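Local coordinates for protein beta-1,3-1,4-glucanase (Caldicellulosiruptor sp. F32, PDB 5H4R) that probably hydrolyses mixed-linkage beta-1,3-1,4-glucans such as lichenan, as a family 5 glycoside hydrolase, and here holds cellotetraose in its glycan pocket, at residues Q84-V89 / V126-K131; P146-P151 / I160-S165; Q169-F174 / R226-N231. The protein carries 1 engineered substitution. All coordinates share one frame; numbering follows the deposited sequence. Where two conformers were deposited one is given.

Contact 1: Q84-V89 / V126-K131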
ATOM      1  N   GLN A  84      -8.116  13.783  15.585  1.00 14.61           N
ATOM      2  CA  GLN A  84      -8.930  12.847  16.355  1.00 15.01           C
ATOM      3  C   GLN A  84      -9.129  11.544  15.588  1.00 13.74           C
ATOM      4  O   GLN A  84      -9.143  10.459  16.174  1.00 15.37           O
ATOM      5  CB  GLN A  84     -10.280  13.488  16.708  1.00 19.96           C
ATOM      6  CG  GLN A  84     -11.115  12.668  17.665  1.00 38.14           C
ATOM      7  CD  GLN A  84     -12.456  13.323  18.010  1.00 52.93           C
ATOM      8  OE1 GLN A  84     -12.801  14.385  17.491  1.00 40.63           O
ATOM      9  NE2 GLN A  84     -13.212  12.683  18.896  1.00 55.23           N
ATOM     10  N   MET A  85      -9.291  11.631  14.281  1.00 12.27           N
ATOM     11  CA  MET A  85      -9.461  10.426  13.479  1.00 11.12           C
ATOM     12  C   MET A  85      -8.227   9.539  13.551  1.00 12.37           C
ATOM     13  O   MET A  85      -8.327   8.327  13.756  1.00 12.50           O
ATOM     14  CB  MET A  85      -9.752  10.836  12.044  1.00 16.40           C
ATOM     15  CG  MET A  85     -10.038   9.699  11.107  1.00 18.31           C
ATOM     16  SD  MET A  85     -10.219  10.332   9.427  1.00 17.41           S
ATOM     17  CE  MET A  85     -11.446  11.550   9.654  1.00 10.13           C
ATOM     18  N   ILE A  86      -7.043  10.127  13.383  1.00 10.02           N
ATOM     19  CA  ILE A  86      -5.827   9.326  13.454  1.00 10.47           C
ATOM     20  C   ILE A  86      -5.625   8.790  14.869  1.00 12.04           C
ATOM     21  O   ILE A  86      -5.174   7.654  15.054  1.00 10.71           O
ATOM     22  CB  ILE A  86      -4.629  10.152  12.962  1.00 12.84           C
ATOM     23  CG1 ILE A  86      -4.911  10.717  11.555  1.00 11.68           C
ATOM     24  CG2 ILE A  86      -3.346   9.322  12.993  1.00 14.43           C
ATOM     25  CD1 ILE A  86      -5.378   9.684  10.568  1.00 12.34           C
ATOM     26  N   ASP A  87      -5.950   9.592  15.887  1.00 13.27           N
ATOM     27  CA  ASP A  87      -5.925   9.110  17.273  1.00 13.09           C
ATOM     28  C   ASP A  87      -6.777   7.859  17.439  1.00 12.74           C
ATOM     29  O   ASP A  87      -6.398   6.922  18.153  1.00 13.91           O
ATOM     30  CB  ASP A  87      -6.468  10.160  18.229  1.00 14.30           C
ATOM     31  CG  ASP A  87      -5.600  11.403  18.365  1.00 18.66           C
ATOM     32  OD1 ASP A  87      -4.434  11.453  17.907  1.00 16.43           O
ATOM     33  OD2 ASP A  87      -6.129  12.355  18.982  1.00 18.18           O
ATOM     34  N   THR A  88      -7.961   7.860  16.823  1.00 12.46           N
ATOM     35  CA  THR A  88      -8.875   6.727  16.907  1.00 14.46           C
ATOM     36  C   THR A  88      -8.271   5.475  16.274  1.00 11.99           C
ATOM     37  O   THR A  88      -8.372   4.379  16.834  1.00 12.66           O
ATOM     38  CB  THR A  88     -10.196   7.112  16.238  1.00 13.64           C
ATOM     39  OG1 THR A  88     -10.803   8.178  16.985  1.00 15.12           O
ATOM     40  CG2 THR A  88     -11.164   5.937  16.201  1.00 14.15           C
ATOM     41  N   VAL A  89      -7.610   5.635  15.126  1.00 12.09           N
ATOM     42  CA  VAL A  89      -6.943   4.522  14.450  1.00 11.15           C
ATOM     43  C   VAL A  89      -5.822   3.960  15.323  1.00 11.40           C
ATOM     44  O   VAL A  89      -5.709   2.740  15.503  1.00 11.10           O
ATOM     45  CB  VAL A  89      -6.425   4.982  13.080  1.00 10.17           C
ATOM     46  CG1 VAL A  89      -5.529   3.924  12.439  1.00 10.41           C
ATOM     47  CG2 VAL A  89      -7.586   5.326  12.138  1.00 11.73           C
ATOM     48  N   VAL A 126       0.412  13.820   7.879  1.00 10.36           N
ATOM     49  CA  VAL A 126       1.567  13.042   8.337  1.00 10.73           C
ATOM     50  C   VAL A 126       1.874  13.388   9.792  1.00 12.02           C
ATOM     51  O   VAL A 126       2.172  12.508  10.615  1.00 11.18           O
ATOM     52  CB  VAL A 126       2.770  13.297   7.410  1.00  9.01           C
ATOM     53  CG1 VAL A 126       4.053  12.654   8.000  1.00 11.92           C
ATOM     54  CG2 VAL A 126       2.464  12.771   6.013  1.00 10.60           C
ATOM     55  N   ASP A 127       1.793  14.677  10.132  1.00  9.91           N
ATOM     56  CA  ASP A 127       2.088  15.123  11.491  1.00 10.79           C
ATOM     57  C   ASP A 127       1.093  14.543  12.492  1.00 12.18           C
ATOM     58  O   ASP A 127       1.467  14.236  13.631  1.00 12.63           O
ATOM     59  CB  ASP A 127       2.100  16.663  11.575  1.00 13.35           C
ATOM     60  CG  ASP A 127       3.369  17.289  10.999  1.00 17.37           C
ATOM     61  OD1 ASP A 127       4.248  16.549  10.524  1.00 13.80           O
ATOM     62  OD2 ASP A 127       3.495  18.535  11.013  1.00 17.65           O
ATOM     63  N   TYR A 128      -0.187  14.394  12.099  1.00 11.44           N
ATOM     64  CA  TYR A 128      -1.138  13.753  13.004  1.00 10.76           C
ATOM     65  C   TYR A 128      -0.623  12.388  13.415  1.00 12.88           C
ATOM     66  O   TYR A 128      -0.741  11.992  14.580  1.00 12.82           O
ATOM     67  CB  TYR A 128      -2.520  13.539  12.372  1.00 13.37           C
ATOM     68  CG  TYR A 128      -3.311  14.746  11.902  1.00 14.66           C
ATOM     69  CD1 TYR A 128      -3.136  16.005  12.450  1.00 14.12           C
ATOM     70  CD2 TYR A 128      -4.252  14.591  10.901  1.00 13.44           C
ATOM     71  CE1 TYR A 128      -3.889  17.100  11.987  1.00 18.30           C
ATOM     72  CE2 TYR A 128      -5.001  15.663  10.442  1.00 13.80           C
ATOM     73  CZ  TYR A 128      -4.824  16.900  10.979  1.00 14.89           C
ATOM     74  OH  TYR A 128      -5.608  17.930  10.482  1.00 17.99           O
ATOM     75  N   ALA A 129      -0.100  11.640  12.439  1.00 10.54           N
ATOM     76  CA  ALA A 129       0.372  10.276  12.679  1.00 13.40           C
ATOM     77  C   ALA A 129       1.697  10.261  13.430  1.00 11.36           C
ATOM     78  O   ALA A 129       1.915   9.416  14.315  1.00 11.72           O
ATOM     79  CB  ALA A 129       0.507   9.546  11.353  1.00 11.32           C
ATOM     80  N   MET A 130       2.608  11.170  13.089  1.00 11.52           N
ATOM     81  CA  MET A 130       3.864  11.252  13.836  1.00 12.48           C
ATOM     82  C   MET A 130       3.610  11.583  15.301  1.00 13.85           C
ATOM     83  O   MET A 130       4.312  11.090  16.191  1.00 14.54           O
ATOM     84  CB  MET A 130       4.799  12.298  13.214  1.00 16.00           C
ATOM     85  CG  MET A 130       5.183  12.004  11.771  1.00 18.02           C
ATOM     86  SD  MET A 130       6.330  10.611  11.575  1.00 19.34           S
ATOM     87  CE  MET A 130       7.802  11.237  12.341  1.00 23.50           C
ATOM     88  N   LYS A 131       2.630  12.447  15.587  1.00 12.21           N
ATOM     89  CA  LYS A 131       2.340  12.771  16.978  1.00 14.93           C
ATOM     90  C   LYS A 131       1.886  11.544  17.749  1.00 17.76           C
ATOM     91  O   LYS A 131       2.106  11.459  18.969  1.00 18.71           O
ATOM     92  CB  LYS A 131       1.292  13.873  17.048  1.00 17.08           C
ATOM     93  CG  LYS A 131       1.865  15.233  16.719  1.00 19.21           C
ATOM     94  CD  LYS A 131       0.786  16.320  16.740  1.00 26.59           C
ATOM     95  CE  LYS A 131       1.379  17.742  16.831  1.00 49.56           C
ATOM     96  NZ  LYS A 131       2.069  18.165  15.583  1.00 56.92           N
TER

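Contact 2: P146-P151 / I160-S165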
ATOM      1  N   PRO A 146       0.266   8.267 -19.273  1.00 15.03           N
ATOM      2  CA  PRO A 146       1.294   8.917 -20.083  1.00 16.83           C
ATOM      3  C   PRO A 146       1.391  10.399 -19.740  1.00 17.88           C
ATOM      4  O   PRO A 146       0.388  11.083 -19.563  1.00 21.84           O
ATOM      5  CB  PRO A 146       0.808   8.683 -21.518  1.00 24.88           C
ATOM      6  CG  PRO A 146      -0.037   7.440 -21.419  1.00 21.41           C
ATOM      7  CD  PRO A 146      -0.736   7.571 -20.103  1.00 18.14           C
ATOM      8  N   GLY A 147       2.615  10.886 -19.613  1.00 23.23           N
ATOM      9  CA  GLY A 147       2.838  12.246 -19.194  1.00 24.77           C
ATOM     10  C   GLY A 147       3.122  12.394 -17.719  1.00 19.61           C
ATOM     11  O   GLY A 147       3.671  13.423 -17.311  1.00 17.64           O
ATOM     12  N   TYR A 148       2.759  11.389 -16.911  1.00 14.32           N
ATOM     13  CA  TYR A 148       3.159  11.345 -15.510  1.00 11.13           C
ATOM     14  C   TYR A 148       3.998  10.084 -15.343  1.00 11.13           C
ATOM     15  O   TYR A 148       5.061   9.984 -15.959  1.00 12.88           O
ATOM     16  CB  TYR A 148       1.937  11.484 -14.598  1.00 10.50           C
ATOM     17  CG  TYR A 148       1.192  12.773 -14.859  1.00 13.33           C
ATOM     18  CD1 TYR A 148       1.714  13.991 -14.448  1.00 17.30           C
ATOM     19  CD2 TYR A 148      -0.013  12.780 -15.529  1.00 20.64           C
ATOM     20  CE1 TYR A 148       1.052  15.181 -14.709  1.00 16.54           C
ATOM     21  CE2 TYR A 148      -0.688  13.971 -15.780  1.00 23.75           C
ATOM     22  CZ  TYR A 148      -0.146  15.159 -15.369  1.00 17.25           C
ATOM     23  OH  TYR A 148      -0.805  16.351 -15.618  1.00 21.17           O
ATOM     24  N   TYR A 149       3.556   9.114 -14.534  1.00 10.84           N
ATOM     25  CA  TYR A 149       4.268   7.840 -14.364  1.00 11.92           C
ATOM     26  C   TYR A 149       3.695   6.849 -15.373  1.00 13.05           C
ATOM     27  O   TYR A 149       2.517   6.486 -15.292  1.00 14.15           O
ATOM     28  CB  TYR A 149       4.125   7.309 -12.931  1.00 10.78           C
ATOM     29  CG  TYR A 149       4.979   6.092 -12.628  1.00 11.16           C
ATOM     30  CD1 TYR A 149       4.751   4.878 -13.268  1.00 12.56           C
ATOM     31  CD2 TYR A 149       6.042   6.168 -11.718  1.00 11.83           C
ATOM     32  CE1 TYR A 149       5.536   3.774 -13.012  1.00 14.56           C
ATOM     33  CE2 TYR A 149       6.822   5.060 -11.455  1.00 12.92           C
ATOM     34  CZ  TYR A 149       6.560   3.873 -12.095  1.00 12.93           C
ATOM     35  OH  TYR A 149       7.348   2.776 -11.825  1.00 19.59           O
ATOM     36  N   TYR A 150       4.503   6.430 -16.342  1.00 11.98           N
ATOM     37  CA  TYR A 150       4.040   5.375 -17.234  1.00 11.68           C
ATOM     38  C   TYR A 150       5.199   4.447 -17.609  1.00 15.12           C
ATOM     39  O   TYR A 150       6.201   4.899 -18.186  1.00 13.45           O
ATOM     40  CB  TYR A 150       3.374   5.955 -18.488  1.00 12.47           C
ATOM     41  CG  TYR A 150       2.351   5.016 -19.067  1.00 12.79           C
ATOM     42  CD1 TYR A 150       1.141   4.775 -18.396  1.00 13.75           C
ATOM     43  CD2 TYR A 150       2.604   4.307 -20.239  1.00 15.51           C
ATOM     44  CE1 TYR A 150       0.205   3.900 -18.899  1.00 14.46           C
ATOM     45  CE2 TYR A 150       1.683   3.426 -20.746  1.00 18.45           C
ATOM     46  CZ  TYR A 150       0.478   3.228 -20.081  1.00 15.53           C
ATOM     47  OH  TYR A 150      -0.401   2.325 -20.622  1.00 18.86           O
ATOM     48  N   PRO A 151       5.096   3.132 -17.323  1.00 12.12           N
ATOM     49  CA  PRO A 151       6.279   2.254 -17.446  1.00 12.66           C
ATOM     50  C   PRO A 151       6.435   1.573 -18.801  1.00 13.83           C
ATOM     51  O   PRO A 151       6.258   0.357 -18.947  1.00 14.16           O
ATOM     52  CB  PRO A 151       6.036   1.238 -16.330  1.00 12.00           C
ATOM     53  CG  PRO A 151       4.529   1.061 -16.348  1.00 13.36           C
ATOM     54  CD  PRO A 151       3.991   2.453 -16.605  1.00 11.47           C
ATOM     55  N   ILE A 160      10.765   9.179 -15.888  1.00 11.38           N
ATOM     56  CA  ILE A 160      11.949   9.479 -15.083  1.00 12.01           C
ATOM     57  C   ILE A 160      11.858  10.892 -14.521  1.00 12.00           C
ATOM     58  O   ILE A 160      12.113  11.125 -13.335  1.00 12.17           O
ATOM     59  CB  ILE A 160      13.227   9.290 -15.928  1.00 10.50           C
ATOM     60  CG1 ILE A 160      13.462   7.799 -16.204  1.00 13.13           C
ATOM     61  CG2 ILE A 160      14.433   9.888 -15.227  1.00 14.59           C
ATOM     62  CD1 ILE A 160      14.496   7.504 -17.261  1.00 17.44           C
ATOM     63  N   LYS A 161      11.490  11.856 -15.371  1.00 11.03           N
ATOM     64  CA  LYS A 161      11.382  13.247 -14.938  1.00 12.09           C
ATOM     65  C   LYS A 161      10.350  13.399 -13.835  1.00 10.53           C
ATOM     66  O   LYS A 161      10.550  14.155 -12.872  1.00 10.51           O
ATOM     67  CB  LYS A 161      11.017  14.123 -16.126  1.00 13.99           C
ATOM     68  CG  LYS A 161      10.998  15.583 -15.836  1.00 15.98           C
ATOM     69  CD  LYS A 161      10.701  16.394 -17.113  1.00 24.00           C
ATOM     70  CE  LYS A 161      10.830  17.894 -16.905  1.00 33.48           C
ATOM     71  NZ  LYS A 161      12.234  18.350 -16.714  1.00 66.84           N
ATOM     72  N   TYR A 162       9.224  12.691 -13.968  1.00 10.11           N
ATOM     73  CA  TYR A 162       8.152  12.755 -12.977  1.00 11.78           C
ATOM     74  C   TYR A 162       8.584  12.163 -11.642  1.00 12.27           C
ATOM     75  O   TYR A 162       8.398  12.785 -10.588  1.00 10.60           O
ATOM     76  CB  TYR A 162       6.912  12.022 -13.513  1.00 14.03           C
ATOM     77  CG  TYR A 162       5.685  12.189 -12.638  1.00 10.75           C
ATOM     78  CD1 TYR A 162       5.035  13.405 -12.570  1.00 11.39           C
ATOM     79  CD2 TYR A 162       5.167  11.126 -11.879  1.00 11.90           C
ATOM     80  CE1 TYR A 162       3.923  13.590 -11.786  1.00 11.89           C
ATOM     81  CE2 TYR A 162       4.029  11.316 -11.074  1.00 10.50           C
ATOM     82  CZ  TYR A 162       3.414  12.548 -11.048  1.00 11.45           C
ATOM     83  OH  TYR A 162       2.296  12.813 -10.284  1.00 12.49           O
ATOM     84  N   VAL A 163       9.150  10.954 -11.660  1.00 12.16           N
ATOM     85  CA  VAL A 163       9.648  10.336 -10.428  1.00 12.85           C
ATOM     86  C   VAL A 163      10.693  11.235  -9.772  1.00 11.07           C
ATOM     87  O   VAL A 163      10.621  11.526  -8.570  1.00 12.18           O
ATOM     88  CB  VAL A 163      10.202   8.927 -10.727  1.00 11.77           C
ATOM     89  CG1 VAL A 163      10.888   8.330  -9.490  1.00 11.53           C
ATOM     90  CG2 VAL A 163       9.097   8.014 -11.199  1.00 12.78           C
ATOM     91  N   LYS A 164      11.670  11.712 -10.559  1.00 11.61           N
ATOM     92  CA  LYS A 164      12.705  12.600 -10.017  1.00 11.46           C
ATOM     93  C   LYS A 164      12.088  13.837  -9.379  1.00 13.95           C
ATOM     94  O   LYS A 164      12.456  14.223  -8.262  1.00 13.73           O
ATOM     95  CB  LYS A 164      13.692  13.005 -11.111  1.00 13.04           C
ATOM     96  CG  LYS A 164      14.681  11.947 -11.509  1.00 22.04           C
ATOM     97  CD  LYS A 164      15.795  12.553 -12.374  1.00 34.75           C
ATOM     98  CE  LYS A 164      16.794  11.493 -12.808  1.00 46.42           C
ATOM     99  NZ  LYS A 164      17.822  12.034 -13.733  1.00 43.26           N
ATOM    100  N   SER A 165      11.148  14.481 -10.069  1.00 10.14           N
ATOM    101  CA  SER A 165      10.628  15.752  -9.578  1.00  9.71           C
ATOM    102  C   SER A 165       9.741  15.571  -8.362  1.00  9.54           C
ATOM    103  O   SER A 165       9.885  16.295  -7.367  1.00 11.28           O
ATOM    104  CB  SER A 165       9.853  16.497 -10.648  1.00 13.54           C
ATOM    105  OG  SER A 165       9.437  17.732 -10.079  1.00 15.77           O
TER

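Contact 3: Q169-F174 / R226-N231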
ATOM      1  N   GLN A 169      10.893  16.807  -4.487  1.00  9.69           N
ATOM      2  CA  GLN A 169      10.086  17.756  -3.736  1.00 10.34           C
ATOM      3  C   GLN A 169       9.581  17.145  -2.444  1.00 10.34           C
ATOM      4  O   GLN A 169       9.662  17.773  -1.384  1.00 12.78           O
ATOM      5  CB  GLN A 169       8.914  18.251  -4.573  1.00 10.44           C
ATOM      6  CG  GLN A 169       9.337  19.130  -5.713  1.00 10.74           C
ATOM      7  CD  GLN A 169       8.187  19.475  -6.606  1.00 12.76           C
ATOM      8  OE1 GLN A 169       7.384  20.375  -6.295  1.00 12.57           O
ATOM      9  NE2 GLN A 169       8.096  18.791  -7.740  1.00 13.69           N
ATOM     10  N   VAL A 170       9.028  15.932  -2.515  1.00 10.05           N
ATOM     11  CA  VAL A 170       8.470  15.307  -1.320  1.00  9.77           C
ATOM     12  C   VAL A 170       9.583  14.942  -0.342  1.00 10.15           C
ATOM     13  O   VAL A 170       9.493  15.218   0.864  1.00 10.38           O
ATOM     14  CB  VAL A 170       7.613  14.091  -1.704  1.00  9.34           C
ATOM     15  CG1 VAL A 170       7.134  13.348  -0.458  1.00 12.32           C
ATOM     16  CG2 VAL A 170       6.438  14.561  -2.578  1.00 14.68           C
ATOM     17  N   ALA A 171      10.646  14.301  -0.829  1.00 11.32           N
ATOM     18  CA  ALA A 171      11.715  13.902   0.077  1.00  9.25           C
ATOM     19  C   ALA A 171      12.341  15.116   0.746  1.00 10.44           C
ATOM     20  O   ALA A 171      12.688  15.075   1.935  1.00 11.06           O
ATOM     21  CB  ALA A 171      12.780  13.096  -0.666  1.00  9.90           C
ATOM     22  N   THR A 172      12.487  16.219   0.006  1.00 10.57           N
ATOM     23  CA  THR A 172      13.071  17.410   0.608  1.00  9.78           C
ATOM     24  C   THR A 172      12.182  17.940   1.729  1.00  9.20           C
ATOM     25  O   THR A 172      12.672  18.312   2.802  1.00 10.52           O
ATOM     26  CB  THR A 172      13.322  18.489  -0.464  1.00 10.71           C
ATOM     27  OG1 THR A 172      14.312  18.030  -1.390  1.00 13.58           O
ATOM     28  CG2 THR A 172      13.841  19.770   0.175  1.00 14.20           C
ATOM     29  N   ARG A 173      10.868  17.975   1.513  1.00  8.52           N
ATOM     30  CA  ARG A 173       9.972  18.485   2.544  1.00 12.63           C
ATOM     31  C   ARG A 173      10.105  17.676   3.826  1.00  9.54           C
ATOM     32  O   ARG A 173      10.059  18.236   4.921  1.00 11.39           O
ATOM     33  CB  ARG A 173       8.528  18.449   2.036  1.00 12.87           C
ATOM     34  CG  ARG A 173       7.459  18.888   3.045  1.00 12.46           C
ATOM     35  CD  ARG A 173       7.620  20.353   3.422  1.00 12.19           C
ATOM     36  NE  ARG A 173       7.193  21.259   2.348  1.00 12.36           N
ATOM     37  CZ  ARG A 173       5.969  21.769   2.241  1.00 16.09           C
ATOM     38  NH1 ARG A 173       5.049  21.483   3.141  1.00 16.28           N
ATOM     39  NH2 ARG A 173       5.672  22.598   1.257  1.00 17.95           N
ATOM     40  N   PHE A 174      10.232  16.350   3.699  1.00 10.15           N
ATOM     41  CA  PHE A 174      10.167  15.433   4.831  1.00 10.39           C
ATOM     42  C   PHE A 174      11.545  14.947   5.269  1.00 10.94           C
ATOM     43  O   PHE A 174      11.631  13.973   6.026  1.00 12.46           O
ATOM     44  CB  PHE A 174       9.263  14.241   4.491  1.00 10.31           C
ATOM     45  CG  PHE A 174       7.805  14.588   4.414  1.00  8.95           C
ATOM     46  CD1 PHE A 174       7.034  14.727   5.558  1.00 13.54           C
ATOM     47  CD2 PHE A 174       7.197  14.785   3.180  1.00  8.83           C
ATOM     48  CE1 PHE A 174       5.684  15.035   5.474  1.00 11.68           C
ATOM     49  CE2 PHE A 174       5.861  15.093   3.097  1.00  8.58           C
ATOM     50  CZ  PHE A 174       5.106  15.245   4.230  1.00  9.44           C
ATOM     51  N   ARG A 226      17.914   9.371  -1.852  1.00 11.36           N
ATOM     52  CA  ARG A 226      19.172   9.371  -1.121  1.00 11.81           C
ATOM     53  C   ARG A 226      19.945  10.665  -1.339  1.00 14.73           C
ATOM     54  O   ARG A 226      20.705  11.107  -0.453  1.00 14.69           O
ATOM     55  CB  ARG A 226      20.018   8.180  -1.538  1.00 12.37           C
ATOM     56  CG  ARG A 226      19.401   6.816  -1.259  1.00 14.04           C
ATOM     57  CD  ARG A 226      18.951   6.678   0.157  1.00 14.60           C
ATOM     58  NE  ARG A 226      18.608   5.288   0.485  1.00 13.82           N
ATOM     59  CZ  ARG A 226      17.754   4.937   1.438  1.00 14.55           C
ATOM     60  NH1 ARG A 226      17.127   5.870   2.148  1.00 14.73           N
ATOM     61  NH2 ARG A 226      17.531   3.650   1.673  1.00 13.18           N
ATOM     62  N   SER A 227      19.797  11.272  -2.519  1.00 12.59           N
ATOM     63  CA  SER A 227      20.563  12.471  -2.855  1.00 14.30           C
ATOM     64  C   SER A 227      20.118  13.706  -2.087  1.00 14.69           C
ATOM     65  O   SER A 227      20.851  14.704  -2.098  1.00 15.80           O
ATOM     66  CB  SER A 227      20.470  12.745  -4.363  1.00 15.74           C
ATOM     67  OG  SER A 227      19.186  13.248  -4.710  1.00 17.42           O
ATOM     68  N   THR A 228      18.971  13.665  -1.391  1.00 14.09           N
ATOM     69  CA  THR A 228      18.447  14.857  -0.734  1.00 14.25           C
ATOM     70  C   THR A 228      18.971  15.047   0.683  1.00 19.61           C
ATOM     71  O   THR A 228      18.706  16.089   1.288  1.00 19.47           O
ATOM     72  CB  THR A 228      16.910  14.837  -0.714  1.00 13.45           C
ATOM     73  OG1 THR A 228      16.428  13.716   0.027  1.00 14.28           O
ATOM     74  CG2 THR A 228      16.343  14.836  -2.133  1.00 17.08           C
ATOM     75  N   GLY A 229      19.727  14.102   1.216  1.00 17.00           N
ATOM     76  CA  GLY A 229      20.401  14.301   2.484  1.00 18.45           C
ATOM     77  C   GLY A 229      19.523  14.092   3.701  1.00 17.25           C
ATOM     78  O   GLY A 229      18.413  13.562   3.640  1.00 13.42           O
ATOM     79  N   GLY A 230      20.065  14.517   4.842  1.00 22.30           N
ATOM     80  CA  GLY A 230      19.358  14.353   6.102  1.00 22.27           C
ATOM     81  C   GLY A 230      19.057  12.900   6.399  1.00 14.42           C
ATOM     82  O   GLY A 230      19.841  11.989   6.106  1.00 18.24           O
ATOM     83  N   ASN A 231      17.880  12.657   6.967  1.00 12.77           N
ATOM     84  CA  ASN A 231      17.511  11.281   7.259  0.50 10.36           C
ATOM     85  C   ASN A 231      17.109  10.504   6.010  1.00 13.14           C
ATOM     86  O   ASN A 231      16.891   9.291   6.104  1.00 13.03           O
ATOM     87  CB  ASN A 231      16.378  11.224   8.285  0.50 13.01           C
ATOM     88  CG  ASN A 231      16.296   9.870   8.965  0.50 20.11           C
ATOM     89  OD1 ASN A 231      17.318   9.295   9.332  0.50 20.76           O
ATOM     90  ND2 ASN A 231      15.084   9.345   9.114  0.50 22.17           N
TER

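Contact 1: Q84-V89 / V126-K131
Ile86 of helix 83-91 packs against Tyr128 and Ala129 of helix 116-131, joining two outer helices of the TIM barrel. The helices come close at this point: the CA atoms of Ile86 and Ala129 are 6.3 Å apart. Ile86 points toward the other helix and uses both branches of its side chain. With CG1 beside the backbone N (chi1 -54°), CG2 stands anti to that N and lies against the backbone of Ala129, with Ile86 CG2 3.9 Å from Ala129 CA. The Ala129 methyl is a little farther away, its CB 4.2 Å from Ile86 CG2. The other branch, CG1, packs on Tyr128. These two meetings form the tight part of the contact. It is apolar, and Ile97 of strand 96-99 touches both Ile86 and Ala129 there. Cutting Ile86 back to an alanine would remove both branches and is likely to leave a gap beside the backbone of Ala129 and against the Tyr128 ring at CD2. The other flank is looser and polar. Asp87 makes no close contact with 126-131; its OD1 pairs with Lys83 and Asn132 instead. Tyr128 is partly exposed, and its OH is hydrogen-bonded to Arg121. The side chains of Ile86 and Tyr128 cross at about a right angle, with Ile86 CG1 3.8 Å from Tyr128 CB and meeting the ring obliquely near CD2.

Contact 2: P146-P151 / I160-S165
Tyr162 carries its CG anti to the backbone N (chi1 -172°), which swings the ring off helix 156-173 toward the loop at Tyr148. The backbone puts the CB of Tyr148 over the centre of the Tyr162 ring, 3.9 Å from its centroid and only 6° off the ring normal. This is a CH-pi contact. With CG anti to the carbonyl carbon, beside the backbone N, the Tyr148 ring brings its CD1 edge to Tyr162 CE1. The rings form an offset edge-to-face pair. The two centroids are 5.4 Å apart and the planes meet at 69°. The closest pair is Tyr148 CD1 and Tyr162 CE1, at 3.5 Å. One face of Tyr162 is thus covered by the CA, CB and ring edge of a single residue. The backbone of the loop follows the same ring, with Tyr149 N 3.7 Å from Tyr162 CD2. Tyr149 turns its own ring to the next helix residue, and its CD2 is 3.6 Å from Val163 CG2. The contact between the segments is therefore mainly aromatic and apolar. The phenol end of Tyr162 reaches beyond it, where OH is hydrogen-bonded to Asp143 OD2. Asp143 also bonds to the backbone of Tyr149, so it ties ring and loop together. The loop follows strand 135-139 and is folded back on helix 156-173, the helix it leads into. Tyr149 also touches Leu217, which brings the neighbouring helix 205-226 against the same loop.

Contact 3: Q169-F174 / R226-N231
Thr228 meets helix 156-173 with both branches of its side chain. Its OG1 lies between the backbone N and the carbonyl carbon (chi1 62°), and its CG2 is anti to the carbonyl carbon. The two branches thereby reach successive helix residues. Thr228 OG1 is 3.8 Å from the methyl carbon CB of Ala171, and Thr228 CG2 is 3.9 Å from Thr172 OG1. Both are packing contacts of a polar atom with a methyl. The hydroxyls are held by other partners. Thr172 OG1 is anti to its carbonyl carbon (chi1 -65°), beside the backbone N, and is hydrogen-bonded to Thr168 O one helical turn back. Thr228 OG1 is hydrogen-bonded to Asn232 ND2, which also bonds to Ala171 O, so Asn232 bridges the two segments close to the contact. Ala171 is buried and also touches Phe183 of strand 181-184, whereas Thr172 is exposed at the outer edge. The contact is small, burying 100 Å² in all. Thr228 is the third residue of a type I turn from Arg226 to Gly229. Gly229 then leaves helical angles with a positive phi of 81°, a value that favours glycine. The C-terminal end of one outer helix, 156-173, thus packs on the loop that leads from the next outer helix, 205-226, to its strand 237-240, within the (beta/alpha)8 (TIM) barrel.

Overall arrangement
Contacts 1 and 3 lie among the outer helices of one TIM barrel, and contact 2 joins such a helix to the loop that precedes it. Contacts 2 and 3 share helix 156-173: contact 2 uses its earlier part and contact 3 its C-terminal end, with centres 18 Å apart. Contacts 1 and 3 have centres 22 Å apart but touch, with Val126 CG1 3.8 Å from Phe174 CE1. Helices 83-91, 116-131 and 156-173 are thus linked in sequence order round the barrel. Contacts 1 and 2 do not meet; their nearest atoms are about 16 Å apart. The glycan pocket, which includes His141, His142 and the engineered Gln188, is separate. In contact 2, the Tyr149 side chain is about 13 Å from a bound glucose unit.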